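Local atomic coordinates of putative adhesin (Bacteroides thetaiotaomicron, PDB entry 4QDG), a protein that probably serves as an anchor subunit of a bacterial pilus at the outer membrane, as in the FimB/Mfa2 family of fimbrillin-associated lipoproteins. Residues 185-189 against 225-231; 75-81 against 128-134. All blocks are in the same frame, centred on the assembly; numbering follows the deposited sequence.

Interaction 1: 185-189 against 225-231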
ATOM      1  N   ASN A 185      11.101   5.035   4.769  1.00 27.93           N
ATOM      2  CA  ASN A 185      10.011   4.310   4.144  1.00 27.28           C
ATOM      3  C   ASN A 185      10.508   3.314   3.049  1.00 32.53           C
ATOM      4  O   ASN A 185       9.684   2.659   2.390  1.00 29.55           O
ATOM      5  CB  ASN A 185       8.936   5.263   3.580  1.00 26.40           C
ATOM      6  CG  ASN A 185       7.602   4.616   3.478  1.00 40.20           C
ATOM      7  OD1 ASN A 185       7.127   3.944   4.415  1.00 28.51           O
ATOM      8  ND2 ASN A 185       6.996   4.761   2.310  1.00 28.97           N
ATOM      9  N   ASN A 186      11.835   3.167   2.887  1.00 29.70           N
ATOM     10  CA  ASN A 186      12.353   2.187   1.942  1.00 29.63           C
ATOM     11  C   ASN A 186      12.206   0.764   2.551  1.00 33.66           C
ATOM     12  O   ASN A 186      12.155   0.617   3.784  1.00 33.01           O
ATOM     13  CB  ASN A 186      13.837   2.491   1.608  1.00 34.06           C
ATOM     14  CG  ASN A 186      14.394   1.725   0.402  1.00 71.51           C
ATOM     15  OD1 ASN A 186      13.661   1.070  -0.363  1.00 70.11           O
ATOM     16  ND2 ASN A 186      15.713   1.797   0.192  1.00 61.50           N
ATOM     17  N   LEU A 187      12.152  -0.280   1.697  1.00 28.41           N
ATOM     18  CA  LEU A 187      12.049  -1.647   2.201  1.00 28.30           C
ATOM     19  C   LEU A 187      13.401  -2.169   2.622  1.00 35.09           C
ATOM     20  O   LEU A 187      14.412  -1.858   1.991  1.00 35.40           O
ATOM     21  CB  LEU A 187      11.436  -2.615   1.159  1.00 26.56           C
ATOM     22  CG  LEU A 187      10.008  -2.318   0.719  1.00 26.58           C
ATOM     23  CD1 LEU A 187       9.659  -3.103  -0.533  1.00 21.76           C
ATOM     24  CD2 LEU A 187       8.974  -2.515   1.890  1.00 23.24           C
ATOM     25  N   LEU A 188      13.407  -2.978   3.690  1.00 33.64           N
ATOM     26  CA  LEU A 188      14.589  -3.653   4.216  1.00 35.24           C
ATOM     27  C   LEU A 188      14.458  -5.158   4.012  1.00 36.59           C
ATOM     28  O   LEU A 188      13.447  -5.717   4.410  1.00 35.01           O
ATOM     29  CB  LEU A 188      14.762  -3.353   5.708  1.00 36.50           C
ATOM     30  CG  LEU A 188      15.269  -1.971   6.106  1.00 42.22           C
ATOM     31  CD1 LEU A 188      15.253  -1.835   7.610  1.00 42.08           C
ATOM     32  CD2 LEU A 188      16.704  -1.717   5.616  1.00 46.04           C
ATOM     33  N   GLU A 189      15.478  -5.823   3.455  1.00 33.91           N
ATOM     34  CA  GLU A 189      15.455  -7.279   3.226  1.00 33.38           C
ATOM     35  C   GLU A 189      15.266  -8.030   4.555  1.00 38.62           C
ATOM     36  O   GLU A 189      16.053  -7.853   5.481  1.00 39.82           O
ATOM     37  CB  GLU A 189      16.721  -7.732   2.487  1.00 34.80           C
ATOM     38  CG  GLU A 189      16.563  -9.100   1.848  1.00 41.22           C
ATOM     39  CD  GLU A 189      17.637  -9.528   0.864  1.00 59.94           C
ATOM     40  OE1 GLU A 189      18.498  -8.691   0.505  1.00 57.34           O
ATOM     41  OE2 GLU A 189      17.619 -10.710   0.455  1.00 56.06           O
ATOM     42  N   ARG A 225       4.206  -2.558   0.474  1.00 25.16           N
ATOM     43  CA  ARG A 225       4.701  -1.722  -0.624  1.00 23.66           C
ATOM     44  C   ARG A 225       5.305  -2.501  -1.817  1.00 27.63           C
ATOM     45  O   ARG A 225       6.124  -3.421  -1.661  1.00 28.24           O
ATOM     46  CB  ARG A 225       5.708  -0.689  -0.099  1.00 21.10           C
ATOM     47  CG  ARG A 225       5.916   0.477  -1.025  1.00 26.38           C
ATOM     48  CD  ARG A 225       6.940   1.449  -0.515  1.00 31.62           C
ATOM     49  NE  ARG A 225       7.150   2.554  -1.460  1.00 27.57           N
ATOM     50  CZ  ARG A 225       8.095   3.480  -1.323  1.00 38.54           C
ATOM     51  NH1 ARG A 225       8.945   3.426  -0.304  1.00 29.97           N
ATOM     52  NH2 ARG A 225       8.215   4.449  -2.219  1.00 25.84           N
ATOM     53  N   LEU A 226       4.878  -2.092  -3.013  1.00 23.33           N
ATOM     54  CA  LEU A 226       5.372  -2.592  -4.295  1.00 22.06           C
ATOM     55  C   LEU A 226       6.506  -1.670  -4.758  1.00 28.64           C
ATOM     56  O   LEU A 226       6.287  -0.469  -4.951  1.00 29.54           O
ATOM     57  CB  LEU A 226       4.250  -2.631  -5.325  1.00 21.23           C
ATOM     58  CG  LEU A 226       3.104  -3.612  -5.046  1.00 25.95           C
ATOM     59  CD1 LEU A 226       1.961  -3.413  -6.082  1.00 24.89           C
ATOM     60  CD2 LEU A 226       3.639  -5.070  -5.003  1.00 27.00           C
HETATM   61  N   MSE A 227       7.740  -2.197  -4.823  1.00 25.17           N
HETATM   62  CA  MSE A 227       8.916  -1.433  -5.220  1.00 23.97           C
HETATM   63  C   MSE A 227       9.759  -2.134  -6.260  1.00 31.21           C
HETATM   64  O   MSE A 227       9.975  -3.335  -6.168  1.00 31.49           O
HETATM   65  CB  MSE A 227       9.841  -1.153  -4.009  1.00 25.49           C
HETATM   66  CG  MSE A 227       9.219  -0.275  -2.950  1.00 31.32           C
HETATM   67 SE   MSE A 227      10.536   0.503  -1.746  0.75 38.05          SE
HETATM   68  CE  MSE A 227      11.240   2.030  -2.911  1.00 33.72           C
ATOM     69  N   VAL A 228      10.327  -1.362  -7.191  1.00 30.15           N
ATOM     70  CA  VAL A 228      11.349  -1.860  -8.117  1.00 30.77           C
ATOM     71  C   VAL A 228      12.675  -1.818  -7.328  1.00 33.91           C
ATOM     72  O   VAL A 228      13.072  -0.748  -6.865  1.00 33.42           O
ATOM     73  CB  VAL A 228      11.444  -1.017  -9.422  1.00 34.84           C
ATOM     74  CG1 VAL A 228      12.642  -1.456 -10.261  1.00 35.30           C
ATOM     75  CG2 VAL A 228      10.163  -1.094 -10.238  1.00 33.98           C
ATOM     76  N   ARG A 229      13.325  -2.948  -7.138  1.00 30.81           N
ATOM     77  CA  ARG A 229      14.639  -3.007  -6.473  1.00 31.37           C
ATOM     78  C   ARG A 229      15.408  -4.181  -7.033  1.00 35.43           C
ATOM     79  O   ARG A 229      14.791  -5.095  -7.572  1.00 35.97           O
ATOM     80  CB  ARG A 229      14.550  -3.062  -4.940  1.00 28.71           C
ATOM     81  CG  ARG A 229      13.834  -4.290  -4.420  1.00 32.56           C
ATOM     82  CD  ARG A 229      12.949  -3.881  -3.280  1.00 31.43           C
ATOM     83  NE  ARG A 229      12.363  -5.028  -2.580  1.00 25.29           N
ATOM     84  CZ  ARG A 229      11.157  -5.526  -2.826  1.00 29.32           C
ATOM     85  NH1 ARG A 229      10.423  -5.046  -3.817  1.00 21.50           N
ATOM     86  NH2 ARG A 229      10.677  -6.509  -2.086  1.00 17.13           N
ATOM     87  N   ASP A 230      16.739  -4.159  -6.940  1.00 31.90           N
ATOM     88  CA  ASP A 230      17.512  -5.234  -7.552  1.00 32.46           C
ATOM     89  C   ASP A 230      17.627  -6.480  -6.637  1.00 35.39           C
ATOM     90  O   ASP A 230      18.059  -7.511  -7.133  1.00 33.70           O
ATOM     91  CB  ASP A 230      18.897  -4.751  -8.083  1.00 33.50           C
ATOM     92  CG  ASP A 230      19.817  -4.026  -7.120  1.00 43.33           C
ATOM     93  OD1 ASP A 230      19.744  -4.298  -5.895  1.00 43.25           O
ATOM     94  OD2 ASP A 230      20.659  -3.221  -7.594  1.00 54.74           O
ATOM     95  N   TRP A 231      17.175  -6.413  -5.359  1.00 32.08           N
ATOM     96  CA  TRP A 231      17.297  -7.556  -4.439  1.00 33.11           C
ATOM     97  C   TRP A 231      16.032  -8.430  -4.319  1.00 36.56           C
ATOM     98  O   TRP A 231      16.114  -9.520  -3.764  1.00 36.27           O
ATOM     99  CB  TRP A 231      17.792  -7.124  -3.041  1.00 32.20           C
ATOM    100  CG  TRP A 231      17.011  -6.028  -2.379  1.00 32.30           C
ATOM    101  CD1 TRP A 231      17.283  -4.690  -2.424  1.00 35.14           C
ATOM    102  CD2 TRP A 231      15.913  -6.187  -1.470  1.00 31.81           C
ATOM    103  NE1 TRP A 231      16.387  -3.998  -1.640  1.00 34.50           N
ATOM    104  CE2 TRP A 231      15.558  -4.897  -1.010  1.00 35.66           C
ATOM    105  CE3 TRP A 231      15.176  -7.296  -1.010  1.00 32.99           C
ATOM    106  CZ2 TRP A 231      14.499  -4.684  -0.114  1.00 34.00           C
ATOM    107  CZ3 TRP A 231      14.122  -7.078  -0.129  1.00 34.25           C
ATOM    108  CH2 TRP A 231      13.791  -5.784   0.306  1.00 34.51           C
TER
HETATM  109  O   HOH W   1      16.838  -1.933   0.208  1.00 64.62           O
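Leu-187 packs between Met-227, Arg-229 and Trp-231 in a loop-to-loop contact. Residues 185-189 lie in the loop between strands 180-181 and 193-195, and residues 225-231 in the loop between strands 213-223 and 235-240. The contact is mainly side-chain packing, with a weak direct hydrogen bond and a water bridge. Leu-187 CD1 sits over the centre of the Arg-229 guanidinium, 3.7 Å from CZ. The same methyl touches CG of Met-227, a selenomethionine, while Leu-187 CB meets the Trp-231 ring at CZ2, 3.9 Å away. Two nitrogens of the guanidinium are held: Arg-229 NH1 bonds Met-227 O at 2.9 Å, in the guanidinium plane, and NH2 forms a salt bridge with Asp-176. The Trp-231 indole has a neighbour on each face, both offset toward the rim: Arg-229 NE on one, and Glu-189 CB on the other in a CH-pi contact, 4.0 Å from the centroid of the six-membered ring. Glu-189 CG is anti to the backbone N (chi1 -162°), and the extended chain lays its carboxylate alongside the indole, the planes 11° apart. Water 1 donates to Leu-187 O and accepts a weak bond from Trp-231 NE1 at 2.8 Å. At the other end, Arg-225 NH1 gives a weak bond to Asn-185 O, 2.9 Å, bent to 127°. The stronger partner of Arg-225 is Asp-274, in helix 269-275; the Arg-225 side chain is about 6 Å from a magnesium ion. Salt bridges to Asp-176 and Asp-274 probably offset the two arginine charges, and the Arg-229 guanidinium serves as a flat packing surface for Leu-187.

Interaction 2: 75-81 against 128-134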
ATOM      1  N   ASN A  75      14.833  24.211  14.379  1.00 38.27           N
ATOM      2  CA  ASN A  75      14.530  23.535  13.124  1.00 36.38           C
ATOM      3  C   ASN A  75      14.247  22.077  13.469  1.00 38.19           C
ATOM      4  O   ASN A  75      15.081  21.439  14.113  1.00 38.55           O
ATOM      5  CB  ASN A  75      15.699  23.723  12.135  1.00 36.59           C
ATOM      6  CG  ASN A  75      15.463  23.191  10.743  1.00 52.47           C
ATOM      7  OD1 ASN A  75      14.395  23.345  10.145  1.00 41.53           O
ATOM      8  ND2 ASN A  75      16.494  22.603  10.167  1.00 43.12           N
ATOM      9  N   TYR A  76      13.039  21.576  13.132  1.00 33.37           N
ATOM     10  CA  TYR A  76      12.613  20.206  13.477  1.00 32.02           C
ATOM     11  C   TYR A  76      12.314  19.354  12.262  1.00 33.39           C
ATOM     12  O   TYR A  76      12.019  19.898  11.207  1.00 32.70           O
ATOM     13  CB  TYR A  76      11.359  20.227  14.371  1.00 32.24           C
ATOM     14  CG  TYR A  76      11.601  20.816  15.736  1.00 32.93           C
ATOM     15  CD1 TYR A  76      11.540  22.194  15.945  1.00 33.97           C
ATOM     16  CD2 TYR A  76      11.869  19.999  16.832  1.00 34.10           C
ATOM     17  CE1 TYR A  76      11.783  22.747  17.197  1.00 33.63           C
ATOM     18  CE2 TYR A  76      12.077  20.540  18.102  1.00 35.49           C
ATOM     19  CZ  TYR A  76      12.022  21.918  18.281  1.00 39.87           C
ATOM     20  OH  TYR A  76      12.219  22.478  19.525  1.00 39.04           O
ATOM     21  N   HIS A  77      12.380  18.012  12.427  1.00 29.43           N
ATOM     22  CA  HIS A  77      12.033  17.043  11.388  1.00 28.98           C
ATOM     23  C   HIS A  77      10.896  16.192  11.931  1.00 30.46           C
ATOM     24  O   HIS A  77      11.000  15.644  13.036  1.00 29.46           O
ATOM     25  CB  HIS A  77      13.226  16.193  10.938  1.00 30.49           C
ATOM     26  CG  HIS A  77      12.877  15.282   9.791  1.00 33.51           C
ATOM     27  ND1 HIS A  77      12.746  15.767   8.490  1.00 34.69           N
ATOM     28  CD2 HIS A  77      12.592  13.961   9.793  1.00 33.83           C
ATOM     29  CE1 HIS A  77      12.371  14.736   7.759  1.00 32.93           C
ATOM     30  NE2 HIS A  77      12.288  13.623   8.492  1.00 33.37           N
ATOM     31  N   PHE A  78       9.766  16.208  11.213  1.00 26.05           N
ATOM     32  CA  PHE A  78       8.538  15.525  11.603  1.00 25.22           C
ATOM     33  C   PHE A  78       8.270  14.313  10.754  1.00 29.45           C
ATOM     34  O   PHE A  78       8.411  14.384   9.541  1.00 31.42           O
ATOM     35  CB  PHE A  78       7.351  16.486  11.479  1.00 25.91           C
ATOM     36  CG  PHE A  78       7.493  17.720  12.328  1.00 27.37           C
ATOM     37  CD1 PHE A  78       7.098  17.714  13.666  1.00 28.46           C
ATOM     38  CD2 PHE A  78       7.991  18.901  11.782  1.00 27.85           C
ATOM     39  CE1 PHE A  78       7.220  18.864  14.451  1.00 30.06           C
ATOM     40  CE2 PHE A  78       8.089  20.054  12.562  1.00 31.30           C
ATOM     41  CZ  PHE A  78       7.712  20.027  13.893  1.00 29.96           C
ATOM     42  N   VAL A  79       7.861  13.212  11.373  1.00 25.08           N
ATOM     43  CA  VAL A  79       7.522  11.993  10.651  1.00 23.77           C
ATOM     44  C   VAL A  79       6.096  11.657  10.987  1.00 27.67           C
ATOM     45  O   VAL A  79       5.749  11.610  12.160  1.00 27.80           O
ATOM     46  CB  VAL A  79       8.508  10.803  10.916  1.00 27.87           C
ATOM     47  CG1 VAL A  79       8.113   9.579  10.097  1.00 26.69           C
ATOM     48  CG2 VAL A  79       9.952  11.196  10.595  1.00 27.67           C
ATOM     49  N   ALA A  80       5.257  11.457   9.963  1.00 27.29           N
ATOM     50  CA  ALA A  80       3.850  11.082  10.159  1.00 28.23           C
ATOM     51  C   ALA A  80       3.571   9.688   9.650  1.00 31.22           C
ATOM     52  O   ALA A  80       4.081   9.277   8.591  1.00 27.50           O
ATOM     53  CB  ALA A  80       2.916  12.062   9.457  1.00 28.59           C
ATOM     54  N   TYR A  81       2.758   8.956  10.427  1.00 30.08           N
ATOM     55  CA  TYR A  81       2.278   7.635  10.043  1.00 30.11           C
ATOM     56  C   TYR A  81       0.802   7.606  10.145  1.00 35.38           C
ATOM     57  O   TYR A  81       0.256   8.128  11.109  1.00 36.93           O
ATOM     58  CB  TYR A  81       2.858   6.502  10.900  1.00 30.71           C
ATOM     59  CG  TYR A  81       4.311   6.183  10.634  1.00 31.38           C
ATOM     60  CD1 TYR A  81       4.683   5.346   9.586  1.00 32.54           C
ATOM     61  CD2 TYR A  81       5.309   6.669  11.461  1.00 32.60           C
ATOM     62  CE1 TYR A  81       6.021   5.027   9.357  1.00 32.74           C
ATOM     63  CE2 TYR A  81       6.645   6.337  11.257  1.00 33.70           C
ATOM     64  CZ  TYR A  81       6.997   5.509  10.209  1.00 38.78           C
ATOM     65  OH  TYR A  81       8.317   5.208  10.019  1.00 38.08           O
ATOM     66  N   TRP A 128       2.519   7.173   5.108  1.00 29.30           N
ATOM     67  CA  TRP A 128       3.775   7.750   5.569  1.00 29.82           C
ATOM     68  C   TRP A 128       4.086   9.041   4.844  1.00 32.31           C
ATOM     69  O   TRP A 128       3.847   9.157   3.652  1.00 31.68           O
ATOM     70  CB  TRP A 128       4.939   6.748   5.367  1.00 28.70           C
ATOM     71  CG  TRP A 128       6.282   7.282   5.750  1.00 29.61           C
ATOM     72  CD1 TRP A 128       6.848   7.263   6.991  1.00 33.16           C
ATOM     73  CD2 TRP A 128       7.197   7.986   4.902  1.00 28.97           C
ATOM     74  NE1 TRP A 128       8.073   7.884   6.962  1.00 32.09           N
ATOM     75  CE2 TRP A 128       8.315   8.331   5.689  1.00 33.28           C
ATOM     76  CE3 TRP A 128       7.197   8.326   3.540  1.00 29.30           C
ATOM     77  CZ2 TRP A 128       9.422   8.991   5.159  1.00 33.14           C
ATOM     78  CZ3 TRP A 128       8.297   8.990   3.018  1.00 30.68           C
ATOM     79  CH2 TRP A 128       9.391   9.313   3.820  1.00 31.77           C
ATOM     80  N   GLY A 129       4.702   9.957   5.576  1.00 28.70           N
ATOM     81  CA  GLY A 129       5.214  11.223   5.080  1.00 27.65           C
ATOM     82  C   GLY A 129       6.152  11.837   6.101  1.00 32.00           C
ATOM     83  O   GLY A 129       6.109  11.486   7.282  1.00 28.79           O
ATOM     84  N   GLU A 130       6.980  12.785   5.662  1.00 31.71           N
ATOM     85  CA  GLU A 130       7.898  13.510   6.563  1.00 31.40           C
ATOM     86  C   GLU A 130       8.096  14.965   6.090  1.00 33.98           C
ATOM     87  O   GLU A 130       7.842  15.283   4.925  1.00 31.21           O
ATOM     88  CB  GLU A 130       9.247  12.785   6.705  1.00 32.50           C
ATOM     89  CG  GLU A 130       9.998  12.603   5.397  1.00 37.24           C
ATOM     90  CD  GLU A 130      11.380  11.992   5.502  1.00 46.82           C
ATOM     91  OE1 GLU A 130      11.710  11.449   6.580  1.00 40.98           O
ATOM     92  OE2 GLU A 130      12.141  12.068   4.509  1.00 38.51           O
ATOM     93  N   LEU A 131       8.563  15.834   7.004  1.00 30.79           N
ATOM     94  CA  LEU A 131       8.778  17.236   6.735  1.00 30.58           C
ATOM     95  C   LEU A 131       9.789  17.849   7.711  1.00 33.61           C
ATOM     96  O   LEU A 131       9.747  17.551   8.900  1.00 33.06           O
ATOM     97  CB  LEU A 131       7.411  17.972   6.850  1.00 30.00           C
ATOM     98  CG  LEU A 131       7.397  19.476   6.531  1.00 35.02           C
ATOM     99  CD1 LEU A 131       7.377  19.714   5.041  1.00 34.13           C
ATOM    100  CD2 LEU A 131       6.211  20.164   7.206  1.00 37.28           C
ATOM    101  N   THR A 132      10.695  18.695   7.186  1.00 29.20           N
ATOM    102  CA  THR A 132      11.635  19.483   7.993  1.00 29.45           C
ATOM    103  C   THR A 132      11.066  20.895   8.025  1.00 30.15           C
ATOM    104  O   THR A 132      10.703  21.438   6.969  1.00 28.36           O
ATOM    105  CB  THR A 132      13.084  19.420   7.482  1.00 32.87           C
ATOM    106  OG1 THR A 132      13.495  18.069   7.430  1.00 36.98           O
ATOM    107  CG2 THR A 132      14.041  20.143   8.384  1.00 25.55           C
ATOM    108  N   LEU A 133      10.911  21.462   9.229  1.00 26.17           N
ATOM    109  CA  LEU A 133      10.304  22.784   9.335  1.00 27.17           C
ATOM    110  C   LEU A 133      10.812  23.515  10.569  1.00 31.44           C
ATOM    111  O   LEU A 133      10.894  22.933  11.661  1.00 30.84           O
ATOM    112  CB  LEU A 133       8.744  22.643   9.336  1.00 26.88           C
ATOM    113  CG  LEU A 133       7.863  23.870   9.631  1.00 31.91           C
ATOM    114  CD1 LEU A 133       7.938  24.929   8.495  1.00 31.34           C
ATOM    115  CD2 LEU A 133       6.416  23.441   9.818  1.00 32.26           C
ATOM    116  N   ALA A 134      11.196  24.793  10.369  1.00 28.04           N
ATOM    117  CA  ALA A 134      11.638  25.656  11.451  1.00 28.98           C
ATOM    118  C   ALA A 134      10.400  26.271  12.117  1.00 36.12           C
ATOM    119  O   ALA A 134       9.390  26.525  11.449  1.00 34.98           O
ATOM    120  CB  ALA A 134      12.573  26.746  10.937  1.00 29.59           C
TER
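His-77 reaches across to two side chains of the neighbouring strand. Its ND1 and Thr-132 OG1 share a hydrogen bond of 2.6 Å, and its NE2 donates to Glu-130 OE1 at 3.0 Å. Both oxygens lie at the edge of the imidazole, near its plane. NE2 meets OE1 from above the carboxylate plane, and the ring and carboxylate stand 84° apart. With CG anti to the backbone N (chi1 -175°), the ring extends over strand 128-134. Tyr-103 also bonds Glu-130 OE1 and packs edge-to-face with His-77. Beneath these bonds strands 75-82 and 127-137 form a regular antiparallel pair, hydrogen-bonded and non-hydrogen-bonded positions alternating. Strand 38-44 continues it beyond 75-82, and strand 140-159 beyond 127-137. Tyr-76 with Leu-133, Phe-78 with Leu-131 and Ala-80 with Gly-129 are hydrogen-bonded pairs; Phe-78 N to Leu-131 O is 2.7 Å. On the Phe-78 face, its CE2 touches Leu-133 CB at 4.2 Å, and both side chains pack on Val-15 and Leu-17 of strand 15-20. On the His-77 face, Tyr-81 CE1 meets Trp-128 CD1 at 3.4 Å, the rings oblique with planes at 59°. Val-79 CG1 lies 3.6 Å from Trp-128 NE1, a nitrogen buried here without a hydrogen-bond partner. The two ring nitrogens of His-77 are thus both engaged, which fixes the imidazole's rotation. The nearby carboxylate would probably favour a proton on NE2 and could stabilise a protonated ring.

Interaction 2 comes first along the chain and closes before interaction 1 opens. Their centres are about 22 Å apart. Interaction 2 pairs two strands, whereas interaction 1 joins two loops closer to the centre of the chain. Strand 140-159 links them: it pairs with strand 127-137 and with strand 213-223, which leads into loop 225-231. The contacts meet directly where Asn-185 CB packs on Trp-128 CD2 at 3.5 Å. Asn-149, on strand 140-159, hydrogen-bonds Asn-185 and touches Trp-128. The Arg-225 side chain is about 6 Å from one magnesium ion, the Tyr-81 side chain about 10 Å from the other. The Asn-185 to Trp-128 packing thus joins the end of the strand pair to the loop contact.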